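Local coordinates for DegT/DnrJ/EryC1/StrS aminotransferase (PDB 4QGR), which binds pyridoxal 5'-phosphate and probably works as an aminotransferase of the DegT/DnrJ/EryC1/StrS family, at residues Ala19-Arg24 against Leu257-Asp262; Met118-Leu123 against Thr157-Arg162; Gln313-Pro318 against Ile371-Gly376. All blocks are in the same frame, centred on the assembly; numbering follows the deposited sequence.

Contact 1: Ala19-Arg24 against Leu257-Asp262; sequences ARIENR and LAILED
Arg20 and Ile21 meet Ile259 and Asp262 where the N-terminal helices of this fold type I aminotransferase lie against the long helix 247-278. The chain kinks here. Ile21 is the first residue after helix 14-20 and the N-cap residue of helix 22-35.

A salt bridge carries the polar half. Arg20 NH2 donates to Asp262 OD2 at 2.9 Å, with an N-H...O angle of 154°. NH2 meets OD2 alone, and the guanidinium and carboxylate planes stand 88° apart; this is not a flat, two-pronged pair. The oxygen lies near the guanidinium plane, while the nitrogen comes from above the carboxylate plane. The extended chain of Arg20, with CG anti to the backbone N (chi1 -179°), carries the guanidinium to Asp262. A water adds a second link: it accepts from Arg20 NH1 and donates to Asp262 OD2. That oxygen is thus gripped twice. Tyr361 OH also bonds to Arg20 NH1, which helps fix the rotation of the guanidinium.

Ile259 covers one face of the guanidinium. Its CB sits 4.1 Å above the guanidinium plane, over the centre of that face. Its CD1 lies 3.9 Å from Arg20 CD, and the two side chains run past each other in opposite directions. Both isoleucines hold CG1 between the backbone N and the carbonyl carbon. Their side chains then reach toward each other tip to tip. Ile21 CD1 is 4.0 Å from Ile259 CD1, and Ile21 CG2 is likewise 4.0 Å from Ile259 CG2.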
loop_
_atom_site.group_PDB
_atom_site.type_symbol
_atom_site.label_atom_id
_atom_site.label_comp_id
_atom_site.label_asym_id
_atom_site.label_seq_id
_atom_site.Cartn_x
_atom_site.Cartn_y
_atom_site.Cartn_z
ATOM N N ALA A 19 -21.030 14.437 9.797
ATOM C CA ALA A 19 -22.074 15.487 9.855
ATOM C C ALA A 19 -21.502 16.823 10.382
ATOM O O ALA A 19 -21.895 17.930 9.903
ATOM C CB ALA A 19 -23.255 15.037 10.694
ATOM N N ARG A 20 -20.601 16.737 11.363
ATOM C CA ARG A 20 -20.056 17.923 12.008
ATOM C C ARG A 20 -19.310 18.828 11.008
ATOM O O ARG A 20 -19.325 20.090 11.088
ATOM C CB ARG A 20 -19.129 17.475 13.118
ATOM C CG ARG A 20 -18.503 18.600 13.902
ATOM C CD ARG A 20 -17.464 18.050 14.839
ATOM N NE ARG A 20 -16.786 19.068 15.638
ATOM C CZ ARG A 20 -16.116 18.787 16.752
ATOM N NH1 ARG A 20 -16.067 17.549 17.179
ATOM N NH2 ARG A 20 -15.608 19.760 17.473
ATOM N N ILE A 21 -18.659 18.198 10.047
ATOM C CA ILE A 21 -17.802 18.907 9.111
ATOM C C ILE A 21 -18.150 18.493 7.681
ATOM O O ILE A 21 -17.310 18.476 6.796
ATOM C CB ILE A 21 -16.293 18.682 9.408
ATOM C CG1 ILE A 21 -15.958 17.196 9.615
ATOM C CG2 ILE A 21 -15.832 19.430 10.651
ATOM C CD1 ILE A 21 -14.479 16.889 9.507
ATOM N N GLU A 22 -19.426 18.222 7.451
ATOM C CA GLU A 22 -19.903 17.676 6.192
ATOM C C GLU A 22 -19.512 18.484 4.959
ATOM O O GLU A 22 -18.952 17.970 3.965
ATOM C CB GLU A 22 -21.445 17.496 6.303
ATOM C CG GLU A 22 -22.080 17.019 5.009
ATOM C CD GLU A 22 -23.597 16.862 5.042
ATOM O OE1 GLU A 22 -24.206 16.839 6.115
ATOM O OE2 GLU A 22 -24.183 16.756 3.948
ATOM N N ASN A 23 -19.859 19.762 4.980
ATOM C CA ASN A 23 -19.578 20.602 3.838
ATOM C C ASN A 23 -18.097 20.908 3.638
ATOM O O ASN A 23 -17.654 21.015 2.508
ATOM C CB ASN A 23 -20.387 21.891 3.938
ATOM C CG ASN A 23 -21.850 21.621 3.826
ATOM O OD1 ASN A 23 -22.374 21.507 2.703
ATOM N ND2 ASN A 23 -22.546 21.561 4.965
ATOM N N ARG A 24 -17.341 20.985 4.734
ATOM C CA ARG A 24 -15.883 21.154 4.643
ATOM C C ARG A 24 -15.244 19.913 4.002
ATOM O O ARG A 24 -14.382 20.026 3.126
ATOM C CB ARG A 24 -15.270 21.415 6.012
ATOM C CG ARG A 24 -15.700 22.741 6.693
ATOM C CD ARG A 24 -14.759 23.086 7.840
ATOM N NE ARG A 24 -13.477 23.535 7.293
ATOM C CZ ARG A 24 -13.234 24.744 6.787
ATOM N NH1 ARG A 24 -14.124 25.734 6.832
ATOM N NH2 ARG A 24 -12.049 25.005 6.272
ATOM N N LEU A 257 -8.077 16.668 11.193
ATOM C CA LEU A 257 -7.037 17.147 12.107
ATOM C C LEU A 257 -7.515 18.413 12.791
ATOM O O LEU A 257 -7.298 18.603 14.005
ATOM C CB LEU A 257 -5.684 17.330 11.379
ATOM C CG LEU A 257 -4.576 17.929 12.252
ATOM C CD1 LEU A 257 -4.245 16.921 13.393
ATOM C CD2 LEU A 257 -3.359 18.225 11.390
ATOM N N ALA A 258 -8.258 19.246 12.079
ATOM C CA ALA A 258 -8.718 20.538 12.662
ATOM C C ALA A 258 -9.721 20.387 13.818
ATOM O O ALA A 258 -9.924 21.317 14.602
ATOM C CB ALA A 258 -9.305 21.463 11.582
ATOM N N ILE A 259 -10.340 19.226 13.935
ATOM C CA ILE A 259 -11.221 18.931 15.059
ATOM C C ILE A 259 -10.712 17.880 16.028
ATOM O O ILE A 259 -11.389 17.563 17.035
ATOM C CB ILE A 259 -12.658 18.526 14.608
ATOM C CG1 ILE A 259 -12.673 17.208 13.844
ATOM C CG2 ILE A 259 -13.334 19.648 13.799
ATOM C CD1 ILE A 259 -14.059 16.737 13.505
ATOM N N LEU A 260 -9.514 17.352 15.772
ATOM C CA LEU A 260 -8.971 16.259 16.584
ATOM C C LEU A 260 -8.782 16.668 18.049
ATOM O O LEU A 260 -9.150 15.924 18.966
ATOM C CB LEU A 260 -7.641 15.760 15.987
ATOM C CG LEU A 260 -6.924 14.634 16.721
ATOM C CD1 LEU A 260 -7.794 13.389 16.773
ATOM C CD2 LEU A 260 -5.600 14.326 16.044
ATOM N N GLU A 261 -8.223 17.838 18.297
ATOM C CA GLU A 261 -7.973 18.225 19.682
ATOM C C GLU A 261 -9.252 18.326 20.492
ATOM O O GLU A 261 -9.287 17.856 21.597
ATOM C CB GLU A 261 -7.142 19.517 19.776
ATOM C CG GLU A 261 -6.800 19.916 21.197
ATOM C CD GLU A 261 -5.808 19.017 21.914
ATOM O OE1 GLU A 261 -5.233 18.096 21.309
ATOM O OE2 GLU A 261 -5.618 19.212 23.141
ATOM N N ASP A 262 -10.324 18.895 19.923
ATOM C CA ASP A 262 -11.601 18.975 20.654
ATOM C C ASP A 262 -12.177 17.550 20.881
ATOM O O ASP A 262 -12.698 17.218 21.955
ATOM C CB ASP A 262 -12.586 19.859 19.892
ATOM C CG ASP A 262 -13.834 20.091 20.642
ATOM O OD1 ASP A 262 -13.815 20.917 21.576
ATOM O OD2 ASP A 262 -14.863 19.494 20.295
HETATM O O HOH W 1 -15.523 16.720 19.941
#

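Contact 2: Met118-Leu123 against Thr157-Arg162; sequences MNVEQL and TAIAER
Ile159 CD1 meets the flat Val120 carbonyl group at its oxygen, 3.4 Å from Val120 O and out of the carbonyl plane; it is not centred over a face. A second flat group, the Asn119 side-chain amide, works within its own segment. Its OD1 accepts from Gln122 N at 2.9 Å, a nearly straight bond with an N-H...O angle of 169°. The donor stands above the carbonyl plane, 45° out of it. This is the N-cap bond that starts helix 120-133, and it fixes the first turn from which Val120 and Leu123 project.

The rest of the contact is apolar and buried. One methyl group, Ile159 CD1, does all the touching from its side. Val120 CG1 is 3.5 Å from it, tighter than usual for two carbons. Leu123 CD2 approaches the same methyl at 4.0 Å. CG1 of Ile159 is anti to the carbonyl carbon (chi1 -72°), and this sends CD1 out to the valine and the leucine. Both of these side chains cross the isoleucine at a slant.

Helices 120-133 and 153-163 pack here as neighbours on the large domain of the type I aminotransferase fold. Ile159 goes on to Glu124 and Ile127 of helix 120-133, and Val120 and Leu123 also touch Ile156. Strand 137-141 of the central mixed sheet lies between the helices in sequence, and its Ile141 touches Met118, Leu123 and Ala160.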
loop_
_atom_site.group_PDB
_atom_site.type_symbol
_atom_site.label_atom_id
_atom_site.label_comp_id
_atom_site.label_asym_id
_atom_site.label_seq_id
_atom_site.Cartn_x
_atom_site.Cartn_y
_atom_site.Cartn_z
ATOM N N MET A 118 3.518 -3.366 26.410
ATOM C CA MET A 118 4.719 -4.238 26.551
ATOM C C MET A 118 5.312 -4.199 27.959
ATOM O O MET A 118 5.640 -3.140 28.484
ATOM C CB MET A 118 5.789 -3.798 25.543
ATOM C CG MET A 118 7.062 -4.670 25.556
ATOM S SD MET A 118 8.253 -4.280 24.276
ATOM C CE MET A 118 7.438 -4.834 22.775
ATOM N N ASN A 119 5.520 -5.386 28.524
ATOM C CA ASN A 119 6.098 -5.584 29.839
ATOM C C ASN A 119 7.618 -5.340 29.732
ATOM O O ASN A 119 8.341 -6.022 28.983
ATOM C CB ASN A 119 5.812 -7.036 30.313
ATOM C CG ASN A 119 6.472 -7.390 31.638
ATOM O OD1 ASN A 119 7.613 -7.053 31.884
ATOM N ND2 ASN A 119 5.781 -8.166 32.448
ATOM N N VAL A 120 8.088 -4.352 30.457
ATOM C CA VAL A 120 9.465 -3.914 30.307
ATOM C C VAL A 120 10.479 -4.911 30.866
ATOM O O VAL A 120 11.561 -5.121 30.273
ATOM C CB VAL A 120 9.608 -2.548 30.966
ATOM C CG1 VAL A 120 11.077 -2.193 31.162
ATOM C CG2 VAL A 120 8.823 -1.552 30.111
ATOM N N GLU A 121 10.175 -5.489 32.027
ATOM C CA GLU A 121 11.103 -6.432 32.639
ATOM C C GLU A 121 11.287 -7.636 31.745
ATOM O O GLU A 121 12.415 -8.165 31.596
ATOM C CB GLU A 121 10.616 -6.911 34.003
ATOM C CG GLU A 121 10.756 -5.883 35.114
ATOM C CD GLU A 121 9.645 -4.847 35.172
ATOM O OE1 GLU A 121 8.612 -4.957 34.448
ATOM O OE2 GLU A 121 9.833 -3.884 35.967
ATOM N N GLN A 122 10.185 -8.097 31.174
ATOM C CA GLN A 122 10.242 -9.261 30.302
ATOM C C GLN A 122 10.912 -8.952 28.969
ATOM O O GLN A 122 11.595 -9.799 28.440
ATOM C CB GLN A 122 8.864 -9.876 30.090
ATOM C CG GLN A 122 8.999 -11.332 29.651
ATOM C CD GLN A 122 7.731 -11.965 29.155
ATOM O OE1 GLN A 122 6.872 -11.298 28.550
ATOM N NE2 GLN A 122 7.632 -13.268 29.330
ATOM N N LEU A 123 10.753 -7.737 28.445
ATOM C CA LEU A 123 11.519 -7.288 27.294
ATOM C C LEU A 123 13.029 -7.471 27.549
ATOM O O LEU A 123 13.766 -8.013 26.708
ATOM C CB LEU A 123 11.245 -5.823 27.019
ATOM C CG LEU A 123 12.101 -5.087 26.018
ATOM C CD1 LEU A 123 12.009 -5.732 24.647
ATOM C CD2 LEU A 123 11.822 -3.571 25.924
ATOM N N THR A 157 13.416 2.647 26.486
ATOM C CA THR A 157 14.578 3.266 25.891
ATOM C C THR A 157 15.823 2.982 26.747
ATOM O O THR A 157 16.926 2.750 26.185
ATOM C CB THR A 157 14.321 4.779 25.728
ATOM O OG1 THR A 157 13.081 4.934 25.026
ATOM C CG2 THR A 157 15.478 5.492 24.995
ATOM N N ALA A 158 15.675 2.956 28.068
ATOM C CA ALA A 158 16.833 2.606 28.903
ATOM C C ALA A 158 17.395 1.225 28.500
ATOM O O ALA A 158 18.597 1.039 28.397
ATOM C CB ALA A 158 16.493 2.616 30.381
ATOM N N ILE A 159 16.500 0.283 28.200
ATOM C CA ILE A 159 16.932 -1.026 27.739
ATOM C C ILE A 159 17.617 -0.960 26.371
ATOM O O ILE A 159 18.692 -1.522 26.153
ATOM C CB ILE A 159 15.736 -2.015 27.722
ATOM C CG1 ILE A 159 15.346 -2.377 29.148
ATOM C CG2 ILE A 159 16.130 -3.282 26.988
ATOM C CD1 ILE A 159 13.940 -2.867 29.278
ATOM N N ALA A 160 17.018 -0.245 25.451
ATOM C CA ALA A 160 17.574 -0.005 24.121
ATOM C C ALA A 160 18.925 0.694 24.120
ATOM O O ALA A 160 19.740 0.499 23.211
ATOM C CB ALA A 160 16.573 0.818 23.316
ATOM N N GLU A 161 19.158 1.550 25.102
ATOM C CA GLU A 161 20.399 2.305 25.198
ATOM C C GLU A 161 21.609 1.392 25.419
ATOM O O GLU A 161 22.693 1.673 24.941
ATOM C CB GLU A 161 20.300 3.333 26.351
ATOM C CG GLU A 161 19.477 4.528 25.961
ATOM C CD GLU A 161 19.081 5.409 27.127
ATOM O OE1 GLU A 161 19.502 5.160 28.270
ATOM O OE2 GLU A 161 18.337 6.383 26.867
ATOM N N ARG A 162 21.409 0.333 26.186
ATOM C CA ARG A 162 22.458 -0.586 26.571
ATOM C C ARG A 162 22.778 -1.397 25.357
ATOM O O ARG A 162 23.928 -1.560 24.984
ATOM C CB ARG A 162 21.956 -1.501 27.732
ATOM C CG ARG A 162 22.879 -2.605 28.219
ATOM C CD ARG A 162 24.315 -2.147 28.395
ATOM N NE ARG A 162 24.499 -1.115 29.436
ATOM C CZ ARG A 162 24.550 -1.347 30.749
ATOM N NH1 ARG A 162 24.724 -0.347 31.590
ATOM N NH2 ARG A 162 24.410 -2.575 31.241
#

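Contact 3: Gln313-Pro318 against Ile371-Gly376; sequences QAEGIP and IGVIRG
A Schellman motif ends helix 305-314, and the residues around its turn pack against helix 364-377 through Glu315, Ile317 and Val373. Gly316 is the C-prime residue and has positive phi (78°). Its N bonds to Gln313 O at 2.9 Å, and Ile317 N returns to Leu312 O. These two bonds end the helix and turn the chain. Glu315 before the glycine and Ile317 after it both reach the same partner.

That partner is Val373, and its CG2 makes all the closest contacts. Val373 CG2 is anti to the carbonyl carbon and beside the backbone N, which points it at both residues. It meets the aliphatic part of Glu315: CG is 3.8 Å from Val373 CG2, and Glu315 CB is 4.0 Å away. The glutamate chain crosses the valine and bends at chi2 (-68°), so its carboxylate turns off while the CH2 groups do the packing. No hydrogen bond joins the two segments.

The second partner, Ile317, is buried. It slides past Val373 in the opposite direction. Ile317 also touches Met9, Pro357 and Leu312, so it is packed by two loops and the helix it follows as well as by Val373. Val373 in turn touches Gln311 and Leu312 of helix 305-314.

The contact joins the turn after helix 305-314 to helix 364-377 in the C-terminal part of this type I aminotransferase, far from the annotated cofactor site. A polar tie lies beside it: Lys369 NZ, from the same helix as Val373, makes a hydrogen bond to Glu315 O. At the apolar end, Ile317 CD1 stands 3.9 Å from Val373 CG2.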
loop_
_atom_site.group_PDB
_atom_site.type_symbol
_atom_site.label_atom_id
_atom_site.label_comp_id
_atom_site.label_asym_id
_atom_site.label_seq_id
_atom_site.Cartn_x
_atom_site.Cartn_y
_atom_site.Cartn_z
ATOM N N GLN A 313 -25.663 -6.659 23.519
ATOM C CA GLN A 313 -26.251 -6.744 22.185
ATOM C C GLN A 313 -27.783 -6.894 22.226
ATOM O O GLN A 313 -28.457 -6.310 21.390
ATOM C CB GLN A 313 -25.690 -7.871 21.355
ATOM C CG GLN A 313 -25.997 -7.607 19.892
ATOM C CD GLN A 313 -25.600 -8.731 18.989
ATOM O OE1 GLN A 313 -24.515 -9.280 19.114
ATOM N NE2 GLN A 313 -26.473 -9.065 18.033
ATOM N N ALA A 314 -28.302 -7.636 23.199
ATOM C CA ALA A 314 -29.764 -7.760 23.352
ATOM C C ALA A 314 -30.405 -6.398 23.631
ATOM O O ALA A 314 -31.548 -6.171 23.276
ATOM C CB ALA A 314 -30.118 -8.761 24.444
ATOM N N GLU A 315 -29.653 -5.477 24.248
ATOM C CA GLU A 315 -30.127 -4.122 24.494
ATOM C C GLU A 315 -29.695 -3.156 23.407
ATOM O O GLU A 315 -29.801 -1.946 23.578
ATOM C CB GLU A 315 -29.628 -3.615 25.849
ATOM C CG GLU A 315 -30.215 -4.338 27.048
ATOM C CD GLU A 315 -31.692 -4.066 27.242
ATOM O OE1 GLU A 315 -32.177 -2.965 26.860
ATOM O OE2 GLU A 315 -32.381 -4.991 27.717
ATOM N N GLY A 316 -29.247 -3.667 22.263
ATOM C CA GLY A 316 -28.902 -2.797 21.128
ATOM C C GLY A 316 -27.565 -2.093 21.244
ATOM O O GLY A 316 -27.328 -1.070 20.574
ATOM N N ILE A 317 -26.668 -2.637 22.067
ATOM C CA ILE A 317 -25.361 -2.012 22.292
ATOM C C ILE A 317 -24.288 -2.902 21.666
ATOM O O ILE A 317 -24.138 -4.054 22.072
ATOM C CB ILE A 317 -25.104 -1.799 23.806
ATOM C CG1 ILE A 317 -26.144 -0.840 24.390
ATOM C CG2 ILE A 317 -23.693 -1.303 24.048
ATOM C CD1 ILE A 317 -26.388 -1.025 25.875
ATOM N N PRO A 318 -23.572 -2.383 20.655
ATOM C CA PRO A 318 -22.464 -3.149 20.075
ATOM C C PRO A 318 -21.244 -3.130 20.980
ATOM O O PRO A 318 -21.041 -2.155 21.747
ATOM C CB PRO A 318 -22.165 -2.393 18.787
ATOM C CG PRO A 318 -22.510 -0.963 19.133
ATOM C CD PRO A 318 -23.729 -1.072 19.984
ATOM N N ILE A 371 -23.876 2.106 30.684
ATOM C CA ILE A 371 -23.538 1.926 32.101
ATOM C C ILE A 371 -24.610 1.096 32.810
ATOM O O ILE A 371 -24.299 0.212 33.592
ATOM C CB ILE A 371 -23.300 3.292 32.801
ATOM C CG1 ILE A 371 -21.941 3.826 32.399
ATOM C CG2 ILE A 371 -23.383 3.191 34.320
ATOM C CD1 ILE A 371 -21.808 5.326 32.539
ATOM N N GLY A 372 -25.859 1.392 32.531
ATOM C CA GLY A 372 -26.966 0.739 33.214
ATOM C C GLY A 372 -26.994 -0.755 32.932
ATOM O O GLY A 372 -27.274 -1.557 33.800
ATOM N N VAL A 373 -26.724 -1.131 31.697
ATOM C CA VAL A 373 -26.828 -2.527 31.333
ATOM C C VAL A 373 -25.699 -3.297 31.986
ATOM O O VAL A 373 -25.914 -4.414 32.494
ATOM C CB VAL A 373 -26.826 -2.712 29.793
ATOM C CG1 VAL A 373 -26.756 -4.189 29.426
ATOM C CG2 VAL A 373 -28.057 -2.082 29.181
ATOM N N ILE A 374 -24.498 -2.700 32.004
ATOM C CA ILE A 374 -23.344 -3.361 32.580
ATOM C C ILE A 374 -23.540 -3.547 34.105
ATOM O O ILE A 374 -23.319 -4.640 34.637
ATOM C CB ILE A 374 -22.035 -2.597 32.268
ATOM C CG1 ILE A 374 -21.787 -2.590 30.755
ATOM C CG2 ILE A 374 -20.840 -3.222 32.999
ATOM C CD1 ILE A 374 -20.647 -1.716 30.296
ATOM N N ARG A 375 -23.972 -2.495 34.785
ATOM C CA ARG A 375 -24.203 -2.547 36.226
ATOM C C ARG A 375 -25.306 -3.584 36.549
ATOM O O ARG A 375 -25.183 -4.396 37.484
ATOM C CB ARG A 375 -24.590 -1.161 36.757
ATOM C CG ARG A 375 -23.466 -0.125 36.662
ATOM C CD ARG A 375 -23.833 1.165 37.372
ATOM N NE ARG A 375 -23.877 0.890 38.804
ATOM C CZ ARG A 375 -22.800 0.799 39.577
ATOM N NH1 ARG A 375 -21.580 1.008 39.084
ATOM N NH2 ARG A 375 -22.928 0.492 40.846
ATOM N N GLY A 376 -26.361 -3.576 35.732
ATOM C CA GLY A 376 -27.478 -4.490 35.912
ATOM C C GLY A 376 -27.051 -5.931 35.735
ATOM O O GLY A 376 -27.456 -6.795 36.502
#

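From the N terminus, the chain first passes residues 19-24, which later meet helix 247-278. Contact 1 closes this long loop, which includes most of the central mixed sheet. Contact 2 is nested inside it. It closes a short excursion through strand 137-141 and so joins helices 120-133 and 153-163. Contact 3 follows in series after contact 1 and ties the turn after helix 305-314 to helix 364-377 in the C-terminal part. None of the three touch. Contacts 1 and 2 lie on opposite sides of the chain's centre, with their own centres 38 Å apart, and contact 3 has its centre 29 Å from that of contact 1.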